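Local coordinates for protein 1-Cys peroxiredoxin (Vibrio vulnificus MO6-24/O, PDB 5K2I) that probably reduces hydrogen peroxide and related peroxides through a single reactive cysteine of a thioredoxin-like fold, and is implicated in scavenging nitric oxide, at residues E28-G32 / K33-L37; A102-T105 / K106-L110; N149-T152 / I153-A156. All coordinates share one frame; numbering follows the deposited sequence.

Contact 1: E28-G32 / K33-L37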
ATOM      1  N   GLU A  28       0.180  16.388 -28.302  1.00 10.23           N
ATOM      2  CA  GLU A  28      -0.135  17.788 -28.555  1.00 10.69           C
ATOM      3  C   GLU A  28      -0.232  18.553 -27.231  1.00 10.94           C
ATOM      4  O   GLU A  28       0.334  19.632 -27.079  1.00 12.14           O
ATOM      5  CB  GLU A  28      -1.440  17.902 -29.358  1.00 11.41           C
ATOM      6  CG  GLU A  28      -1.324  17.403 -30.799  1.00 13.89           C
ATOM      7  CD  GLU A  28      -2.567  17.702 -31.630  1.00 21.84           C
ATOM      8  OE1 GLU A  28      -3.614  18.063 -31.049  1.00 23.00           O
ATOM      9  OE2 GLU A  28      -2.495  17.560 -32.870  1.00 23.86           O
ATOM     10  N   LEU A  29      -0.946  17.976 -26.274  1.00 11.10           N
ATOM     11  CA  LEU A  29      -1.124  18.585 -24.960  1.00 10.55           C
ATOM     12  C   LEU A  29       0.205  18.880 -24.259  1.00  9.93           C
ATOM     13  O   LEU A  29       0.359  19.928 -23.619  1.00 13.13           O
ATOM     14  CB  LEU A  29      -1.981  17.665 -24.091  1.00 12.40           C
ATOM     15  CG  LEU A  29      -2.405  18.146 -22.696  1.00 12.79           C
ATOM     16  CD1 LEU A  29      -3.327  19.344 -22.787  1.00 15.24           C
ATOM     17  CD2 LEU A  29      -3.086  17.024 -21.945  1.00 14.24           C
ATOM     18  N   PHE A  30       1.157  17.962 -24.391  1.00  9.42           N
ATOM     19  CA  PHE A  30       2.429  18.058 -23.677  1.00  7.35           C
ATOM     20  C   PHE A  30       3.580  18.590 -24.548  1.00  9.68           C
ATOM     21  O   PHE A  30       4.715  18.725 -24.077  1.00  8.94           O
ATOM     22  CB  PHE A  30       2.811  16.683 -23.100  1.00  8.26           C
ATOM     23  CG  PHE A  30       1.814  16.112 -22.103  1.00  8.17           C
ATOM     24  CD1 PHE A  30       0.890  16.917 -21.447  1.00 10.21           C
ATOM     25  CD2 PHE A  30       1.831  14.754 -21.810  1.00 11.61           C
ATOM     26  CE1 PHE A  30      -0.005  16.376 -20.529  1.00 10.84           C
ATOM     27  CE2 PHE A  30       0.930  14.200 -20.889  1.00 11.16           C
ATOM     28  CZ  PHE A  30       0.008  15.017 -20.252  1.00 11.82           C
ATOM     29  N   ALA A  31       3.287  18.928 -25.800  1.00 10.30           N
ATOM     30  CA  ALA A  31       4.313  19.447 -26.703  1.00  9.37           C
ATOM     31  C   ALA A  31       4.911  20.747 -26.172  1.00  9.16           C
ATOM     32  O   ALA A  31       4.170  21.625 -25.712  1.00 10.59           O
ATOM     33  CB  ALA A  31       3.732  19.668 -28.097  1.00 10.15           C
ATOM     34  N   GLY A  32       6.236  20.860 -26.248  1.00  8.21           N
ATOM     35  CA  GLY A  32       6.920  22.090 -25.874  1.00 10.10           C
ATOM     36  C   GLY A  32       6.909  22.396 -24.394  1.00 11.58           C
ATOM     37  O   GLY A  32       7.228  23.509 -23.988  1.00 13.73           O
ATOM     38  N   LYS A  33       6.562  21.406 -23.580  1.00  8.84           N
ATOM     39  CA  LYS A  33       6.437  21.600 -22.139  1.00  9.14           C
ATOM     40  C   LYS A  33       7.220  20.563 -21.362  1.00  9.19           C
ATOM     41  O   LYS A  33       7.446  19.443 -21.843  1.00  9.79           O
ATOM     42  CB  LYS A  33       4.969  21.526 -21.696  1.00  9.51           C
ATOM     43  CG  LYS A  33       4.058  22.615 -22.243  1.00 11.67           C
ATOM     44  CD  LYS A  33       2.615  22.316 -21.886  1.00 13.80           C
ATOM     45  CE  LYS A  33       1.646  23.125 -22.724  1.00 27.37           C
ATOM     46  NZ  LYS A  33       1.433  24.468 -22.156  1.00 35.13           N
ATOM     47  N   LYS A  34       7.641  20.951 -20.162  1.00  8.45           N
ATOM     48  CA  LYS A  34       8.075  20.011 -19.145  1.00  9.90           C
ATOM     49  C   LYS A  34       6.858  19.700 -18.280  1.00  9.84           C
ATOM     50  O   LYS A  34       6.259  20.589 -17.655  1.00  9.69           O
ATOM     51  CB  LYS A  34       9.211  20.567 -18.299  1.00 11.04           C
ATOM     52  CG  LYS A  34       9.748  19.522 -17.325  1.00 11.47           C
ATOM     53  CD  LYS A  34      10.802  20.098 -16.380  1.00 15.29           C
ATOM     54  CE  LYS A  34      12.077  20.504 -17.103  1.00 17.78           C
ATOM     55  NZ  LYS A  34      12.779  19.341 -17.712  1.00 20.27           N
ATOM     56  N   VAL A  35       6.470  18.437 -18.279  1.00  7.50           N
ATOM     57  CA  VAL A  35       5.235  17.993 -17.653  1.00  7.63           C
ATOM     58  C   VAL A  35       5.511  16.968 -16.577  1.00  7.44           C
ATOM     59  O   VAL A  35       6.325  16.077 -16.772  1.00  8.98           O
ATOM     60  CB  VAL A  35       4.281  17.378 -18.703  1.00  7.43           C
ATOM     61  CG1 VAL A  35       3.022  16.812 -18.058  1.00  8.45           C
ATOM     62  CG2 VAL A  35       3.928  18.404 -19.755  1.00  7.84           C
ATOM     63  N   VAL A  36       4.863  17.121 -15.434  1.00  7.94           N
ATOM     64  CA  VAL A  36       4.863  16.073 -14.429  1.00  7.87           C
ATOM     65  C   VAL A  36       3.512  15.373 -14.502  1.00  8.67           C
ATOM     66  O   VAL A  36       2.477  16.021 -14.414  1.00  8.86           O
ATOM     67  CB  VAL A  36       5.120  16.625 -13.023  1.00  8.88           C
ATOM     68  CG1 VAL A  36       4.814  15.560 -11.967  1.00 10.85           C
ATOM     69  CG2 VAL A  36       6.555  17.110 -12.920  1.00  9.88           C
ATOM     70  N   LEU A  37       3.530  14.062 -14.734  1.00  8.07           N
ATOM     71  CA  LEU A  37       2.317  13.253 -14.811  1.00  7.43           C
ATOM     72  C   LEU A  37       2.378  12.177 -13.756  1.00  7.56           C
ATOM     73  O   LEU A  37       3.386  11.476 -13.655  1.00  8.53           O
ATOM     74  CB  LEU A  37       2.187  12.623 -16.195  1.00  7.58           C
ATOM     75  CG  LEU A  37       1.019  11.676 -16.473  1.00  8.24           C
ATOM     76  CD1 LEU A  37      -0.274  12.455 -16.480  1.00 10.59           C
ATOM     77  CD2 LEU A  37       1.221  10.952 -17.799  1.00 10.04           C
TER
HETATM   78  O   HOH W   1       5.983  16.964 -22.295  1.00  8.96           O
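Val-35 sets one methyl, CG1, over the centre of the Phe-30 ring, 4.0 Å from its centroid and 12° off the ring normal, a CH-pi contact square on one face. CG1 takes the centre of the face and CG2 the side of the ring near CB, 3.8 Å from Phe-30 CD1, and the two side chains cross at about a right angle. Both conformations serve this. The ring of Phe-30 stands beside its own backbone nitrogen (chi1 -61°), while Val-35 holds CG1 anti to the backbone N (chi1 176°), which puts both methyls on one side of the ring plane, CG1 over the middle and CG2 beyond the rim. Further along the strand Leu-37 CD2 meets Phe-30 CE2 more loosely, 4.5 Å away and oblique to the ring. The chain reverses through a type II turn from Phe-30 to Lys-33. It is closed by a bond from Lys-33 N to Phe-30 O of 3.3 Å. Gly-32, with its positive phi, occupies the third place of the turn. A water lies within hydrogen-bonding distance of both Phe-30 O and Lys-33 O and can bridge them, though it has more acceptors near it than protons to give. The aliphatic part of Lys-33 folds back along the turn, and its CE lies 3.6 Å from Leu-29 O before the chain bends at chi4. Leu-70, Leu-97 and Ile-129 add to the apolar surroundings of Phe-30, and Lys-34 turns the other way to form a salt bridge with Asp-130. The arrangement is a helix-to-strand connection through a type II turn, leading helix 26-29 into the central strand 34-40 of the thioredoxin-like sheet.

Contact 2: A102-T105 / K106-L110; sequences ASFT and KALGL
Lys-106 N donates to Ala-102 O over 2.9 Å, the first i to i+4 bond of the short helix 103-108, which ends in a Schellman motif at Gly-109. Ala-107 N to Ser-103 O, at 3.0 Å, and Leu-108 N to Phe-104 O follow in the same pattern. At the C-terminal end Thr-105 O takes a nearly straight bond from Leu-110 N, 3.1 Å long with an N-H...O angle of 167°, and a weak one from Leu-108 N. Gly-109 N turns back to Lys-106 O, its positive phi of 74° carrying the chain out of the helix. The N-terminal end is held by aspartates: Asp-99 accepts from Phe-104 N and is hydrogen-bonded to Thr-105 OG1, while Ser-103 OG is bonded to Asp-101. Around this backbone frame, the Lys-106 chain lies against the Ala-102 carbonyl, CG 3.3 Å from Ala-102 O, and a bend at chi3 brings CE back toward the same oxygen. Phe-104 throws its ring anti to the backbone N (chi1 173°), where Leu-108, one turn on, can lean over it. Tyr-125 of strand 120-130 packs against both side chains and against Leu-110. Leu-108 CG stands above one face of the phenyl ring, offset toward the rim, and its methyl CD1 comes within 3.5 Å of Phe-104 CE2.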
ATOM      1  N   ALA A 102      -8.758   2.555 -20.242  1.00  9.05           N
ATOM      2  CA  ALA A 102      -7.403   2.072 -19.912  1.00  9.85           C
ATOM      3  C   ALA A 102      -6.486   1.958 -21.126  1.00  7.77           C
ATOM      4  O   ALA A 102      -5.435   1.342 -21.030  1.00 10.11           O
ATOM      5  CB  ALA A 102      -7.467   0.710 -19.178  1.00  9.79           C
ATOM      6  N   SER A 103      -6.860   2.568 -22.250  1.00  9.67           N
ATOM      7  CA  SER A 103      -6.056   2.419 -23.461  1.00  9.89           C
ATOM      8  C   SER A 103      -4.681   3.072 -23.337  1.00  9.41           C
ATOM      9  O   SER A 103      -3.700   2.510 -23.800  1.00 11.08           O
ATOM     10  CB  SER A 103      -6.800   2.979 -24.676  1.00 12.89           C
ATOM     11  OG  SER A 103      -7.129   4.342 -24.491  1.00 16.35           O
ATOM     12  N   PHE A 104      -4.594   4.243 -22.711  1.00  9.72           N
ATOM     13  CA  PHE A 104      -3.307   4.913 -22.532  1.00  9.29           C
ATOM     14  C   PHE A 104      -2.430   4.094 -21.578  1.00  9.37           C
ATOM     15  O   PHE A 104      -1.245   3.853 -21.843  1.00  8.30           O
ATOM     16  CB  PHE A 104      -3.533   6.346 -22.014  1.00  8.44           C
ATOM     17  CG  PHE A 104      -2.276   7.089 -21.621  1.00  9.71           C
ATOM     18  CD1 PHE A 104      -1.457   7.677 -22.570  1.00 12.60           C
ATOM     19  CD2 PHE A 104      -1.946   7.241 -20.284  1.00 10.00           C
ATOM     20  CE1 PHE A 104      -0.311   8.386 -22.176  1.00  9.98           C
ATOM     21  CE2 PHE A 104      -0.819   7.948 -19.889  1.00 10.06           C
ATOM     22  CZ  PHE A 104      -0.001   8.516 -20.836  1.00 10.59           C
ATOM     23  N   THR A 105      -3.043   3.627 -20.496  1.00  7.85           N
ATOM     24  CA  THR A 105      -2.345   2.863 -19.468  1.00  7.60           C
ATOM     25  C   THR A 105      -1.800   1.557 -20.025  1.00  8.40           C
ATOM     26  O   THR A 105      -0.652   1.183 -19.746  1.00  9.33           O
ATOM     27  CB  THR A 105      -3.293   2.607 -18.283  1.00  7.69           C
ATOM     28  OG1 THR A 105      -3.725   3.868 -17.752  1.00  9.18           O
ATOM     29  CG2 THR A 105      -2.622   1.814 -17.194  1.00 10.62           C
ATOM     30  N   LYS A 106      -2.602   0.886 -20.848  1.00  8.67           N
ATOM     31  CA  LYS A 106      -2.143  -0.347 -21.467  1.00  9.98           C
ATOM     32  C   LYS A 106      -1.029  -0.079 -22.474  1.00  9.28           C
ATOM     33  O   LYS A 106      -0.098  -0.871 -22.581  1.00  9.96           O
ATOM     34  CB  LYS A 106      -3.293  -1.078 -22.136  1.00 10.87           C
ATOM     35  CG  LYS A 106      -4.263  -1.692 -21.150  1.00 11.49           C
ATOM     36  CD  LYS A 106      -5.292  -2.557 -21.859  1.00 18.39           C
ATOM     37  CE  LYS A 106      -6.273  -1.718 -22.624  1.00 16.44           C
ATOM     38  NZ  LYS A 106      -7.321  -2.573 -23.276  1.00 22.40           N
ATOM     39  N   ALA A 107      -1.110   1.036 -23.192  1.00  8.92           N
ATOM     40  CA  ALA A 107      -0.059   1.407 -24.152  1.00  8.12           C
ATOM     41  C   ALA A 107       1.283   1.659 -23.458  1.00 10.03           C
ATOM     42  O   ALA A 107       2.334   1.498 -24.057  1.00 12.30           O
ATOM     43  CB  ALA A 107      -0.478   2.627 -24.939  1.00  8.00           C
ATOM     44  N   LEU A 108       1.237   2.057 -22.188  1.00  8.80           N
ATOM     45  CA  LEU A 108       2.441   2.261 -21.396  1.00  9.38           C
ATOM     46  C   LEU A 108       2.968   0.968 -20.797  1.00  9.37           C
ATOM     47  O   LEU A 108       4.088   0.921 -20.295  1.00  9.71           O
ATOM     48  CB  LEU A 108       2.165   3.229 -20.244  1.00  9.46           C
ATOM     49  CG  LEU A 108       1.832   4.674 -20.567  1.00 10.47           C
ATOM     50  CD1 LEU A 108       1.446   5.385 -19.292  1.00 10.71           C
ATOM     51  CD2 LEU A 108       3.017   5.358 -21.195  1.00  9.93           C
ATOM     52  N   GLY A 109       2.118  -0.057 -20.770  1.00  8.41           N
ATOM     53  CA  GLY A 109       2.449  -1.298 -20.096  1.00  9.19           C
ATOM     54  C   GLY A 109       2.387  -1.181 -18.588  1.00  9.85           C
ATOM     55  O   GLY A 109       3.065  -1.926 -17.870  1.00 11.45           O
ATOM     56  N   LEU A 110       1.552  -0.266 -18.096  1.00  8.79           N
ATOM     57  CA  LEU A 110       1.504  -0.006 -16.657  1.00  8.20           C
ATOM     58  C   LEU A 110       0.118  -0.289 -16.059  1.00  9.17           C
ATOM     59  O   LEU A 110      -0.241   0.240 -15.011  1.00  9.76           O
ATOM     60  CB  LEU A 110       1.949   1.433 -16.379  1.00  9.22           C
ATOM     61  CG  LEU A 110       3.463   1.627 -16.531  1.00  9.22           C
ATOM     62  CD1 LEU A 110       3.848   3.092 -16.537  1.00 10.77           C
ATOM     63  CD2 LEU A 110       4.169   0.897 -15.407  1.00 12.94           C
TER

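Contact 3: N149-T152 / I153-A156; sequences NAET and ILAA
Glu-151 and Leu-154 run side by side on one flank of helix 150-156, pointing the same way. The glutamate starts beside its backbone nitrogen and bends at chi2 (-77°), which turns the carboxylate along the helix until OE1 lies 3.6 Å from Leu-154 CD2. It is a contact of a carboxylate oxygen with a methyl group, without a polar partner across the pair. Ile-153 faces another way, with its branches directed into the protein against Tyr-56 of helix 53-65 and Ala-126 and Ile-128 of strand 120-130; its CB passes 3.4 Å from Ala-150 O. Ala-150 lies on the buried side as well, against Tyr-56 and Leu-59. At the start of the helix Asn-149 and Thr-152 turn their polar ends toward each other's backbone and form a capping box. The amide oxygen of Asn-149, brought round by a chi1 of 51°, receives Thr-152 N at 2.9 Å, with the donor nearly along the C=O axis. In return Thr-152 OG1 accepts from Asn-149 N, also at 2.9 Å. The other end of the Asn-149 amide, ND2, is hydrogen-bonded to Glu-50 OE1, which helps fix the rotation of the group. Past the cap, Leu-154 N donates to Ala-150 O at 2.9 Å, and Ala-155 N to Glu-151 O at 2.9 Å, whereas the bond of Ile-153 N to Asn-149 O is weak and long at 3.4 Å. The chemistry thus divides by position: reciprocal side-chain-to-backbone bonds satisfy polar groups at the first turn, where the backbone lacks earlier carbonyls to pair with, and apolar groups secure the inner face. The carboxylate near the N-terminal end probably also interacts favourably with the helix dipole.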
ATOM      1  N   ASN A 149       7.791   9.411  -4.388  1.00 15.62           N
ATOM      2  CA  ASN A 149       6.736  10.393  -4.152  1.00 13.34           C
ATOM      3  C   ASN A 149       6.957  11.665  -4.973  1.00 14.71           C
ATOM      4  O   ASN A 149       7.826  11.706  -5.848  1.00 13.59           O
ATOM      5  CB  ASN A 149       6.690  10.714  -2.658  1.00 16.29           C
ATOM      6  CG  ASN A 149       8.067  11.073  -2.103  1.00 18.32           C
ATOM      7  OD1 ASN A 149       8.885  11.680  -2.794  1.00 17.60           O
ATOM      8  ND2 ASN A 149       8.331  10.688  -0.853  1.00 19.90           N
ATOM      9  N   ALA A 150       6.195  12.716  -4.688  1.00 12.59           N
ATOM     10  CA  ALA A 150       6.378  13.971  -5.414  1.00 11.00           C
ATOM     11  C   ALA A 150       7.768  14.557  -5.153  1.00 10.32           C
ATOM     12  O   ALA A 150       8.361  15.158  -6.042  1.00 12.76           O
ATOM     13  CB  ALA A 150       5.291  14.975  -5.039  1.00 10.87           C
ATOM     14  N   GLU A 151       8.301  14.358  -3.945  1.00 12.82           N
ATOM     15  CA  GLU A 151       9.658  14.824  -3.637  1.00 14.57           C
ATOM     16  C   GLU A 151      10.706  14.145  -4.508  1.00 13.56           C
ATOM     17  O   GLU A 151      11.716  14.760  -4.850  1.00 15.33           O
ATOM     18  CB  GLU A 151      10.013  14.591  -2.162  1.00 14.95           C
ATOM     19  CG  GLU A 151       9.323  15.525  -1.185  1.00 17.30           C
ATOM     20  CD  GLU A 151       9.925  16.930  -1.122  1.00 18.81           C
ATOM     21  OE1 GLU A 151      10.993  17.189  -1.727  1.00 19.39           O
ATOM     22  OE2 GLU A 151       9.318  17.787  -0.445  1.00 23.29           O
ATOM     23  N   THR A 152      10.481  12.878  -4.847  1.00 12.70           N
ATOM     24  CA  THR A 152      11.390  12.158  -5.735  1.00 14.06           C
ATOM     25  C   THR A 152      11.445  12.863  -7.081  1.00 13.68           C
ATOM     26  O   THR A 152      12.516  13.025  -7.663  1.00 13.90           O
ATOM     27  CB  THR A 152      10.960  10.700  -5.949  1.00 14.72           C
ATOM     28  OG1 THR A 152      10.541  10.137  -4.701  1.00 14.58           O
ATOM     29  CG2 THR A 152      12.113   9.875  -6.521  1.00 15.68           C
ATOM     30  N   ILE A 153      10.282  13.285  -7.563  1.00 12.37           N
ATOM     31  CA  ILE A 153      10.195  13.999  -8.831  1.00 11.94           C
ATOM     32  C   ILE A 153      10.870  15.368  -8.729  1.00 13.84           C
ATOM     33  O   ILE A 153      11.641  15.757  -9.606  1.00 13.88           O
ATOM     34  CB  ILE A 153       8.721  14.156  -9.272  1.00 10.93           C
ATOM     35  CG1 ILE A 153       8.131  12.794  -9.672  1.00 10.82           C
ATOM     36  CG2 ILE A 153       8.586  15.179 -10.405  1.00 10.89           C
ATOM     37  CD1 ILE A 153       8.744  12.186 -10.927  1.00 13.94           C
ATOM     38  N   LEU A 154      10.591  16.085  -7.645  1.00 13.43           N
ATOM     39  CA  LEU A 154      11.208  17.384  -7.424  1.00 14.22           C
ATOM     40  C   LEU A 154      12.733  17.281  -7.462  1.00 17.61           C
ATOM     41  O   LEU A 154      13.405  18.120  -8.056  1.00 18.53           O
ATOM     42  CB  LEU A 154      10.741  17.972  -6.089  1.00 16.13           C
ATOM     43  CG  LEU A 154      11.319  19.340  -5.731  1.00 17.28           C
ATOM     44  CD1 LEU A 154      10.862  20.407  -6.726  1.00 16.05           C
ATOM     45  CD2 LEU A 154      10.933  19.722  -4.312  1.00 20.89           C
ATOM     46  N   ALA A 155      13.274  16.232  -6.852  1.00 14.41           N
ATOM     47  CA  ALA A 155      14.720  16.057  -6.797  1.00 17.67           C
ATOM     48  C   ALA A 155      15.294  15.673  -8.157  1.00 18.30           C
ATOM     49  O   ALA A 155      16.452  15.963  -8.457  1.00 21.03           O
ATOM     50  CB  ALA A 155      15.085  15.020  -5.761  1.00 19.51           C
ATOM     51  N   ALA A 156      14.482  15.021  -8.984  1.00 17.30           N
ATOM     52  CA  ALA A 156      14.935  14.627 -10.315  1.00 19.21           C
ATOM     53  C   ALA A 156      15.103  15.854 -11.196  1.00 24.33           C
ATOM     54  O   ALA A 156      15.870  15.840 -12.157  1.00 31.09           O
ATOM     55  CB  ALA A 156      13.962  13.646 -10.948  1.00 18.90           C
TER

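Overall arrangement
Contact 1 joins a helix end to central strand 34-40 and is mainly aromatic and aliphatic, burying Phe-30, Val-35 and Leu-37. Contacts 2 and 3 each stay within one short helix and rest on backbone bonds. Contact 2 buries Phe-104, Thr-105, Leu-108 and Leu-110 but exposes Lys-106 and Ala-107; contact 3 is the most superficial, with only Ala-150 and Ile-153 buried. A Schellman motif ends the helix of contact 2, a capping box starts that of contact 3. Contact 1 touches both others: Leu-37 CD2 lies 4.1 Å from Phe-104 CZ, and Val-36 CG2 3.8 Å from Ile-153 CG2. Contacts 2 and 3 do not meet, their nearest atoms being about 12 Å apart.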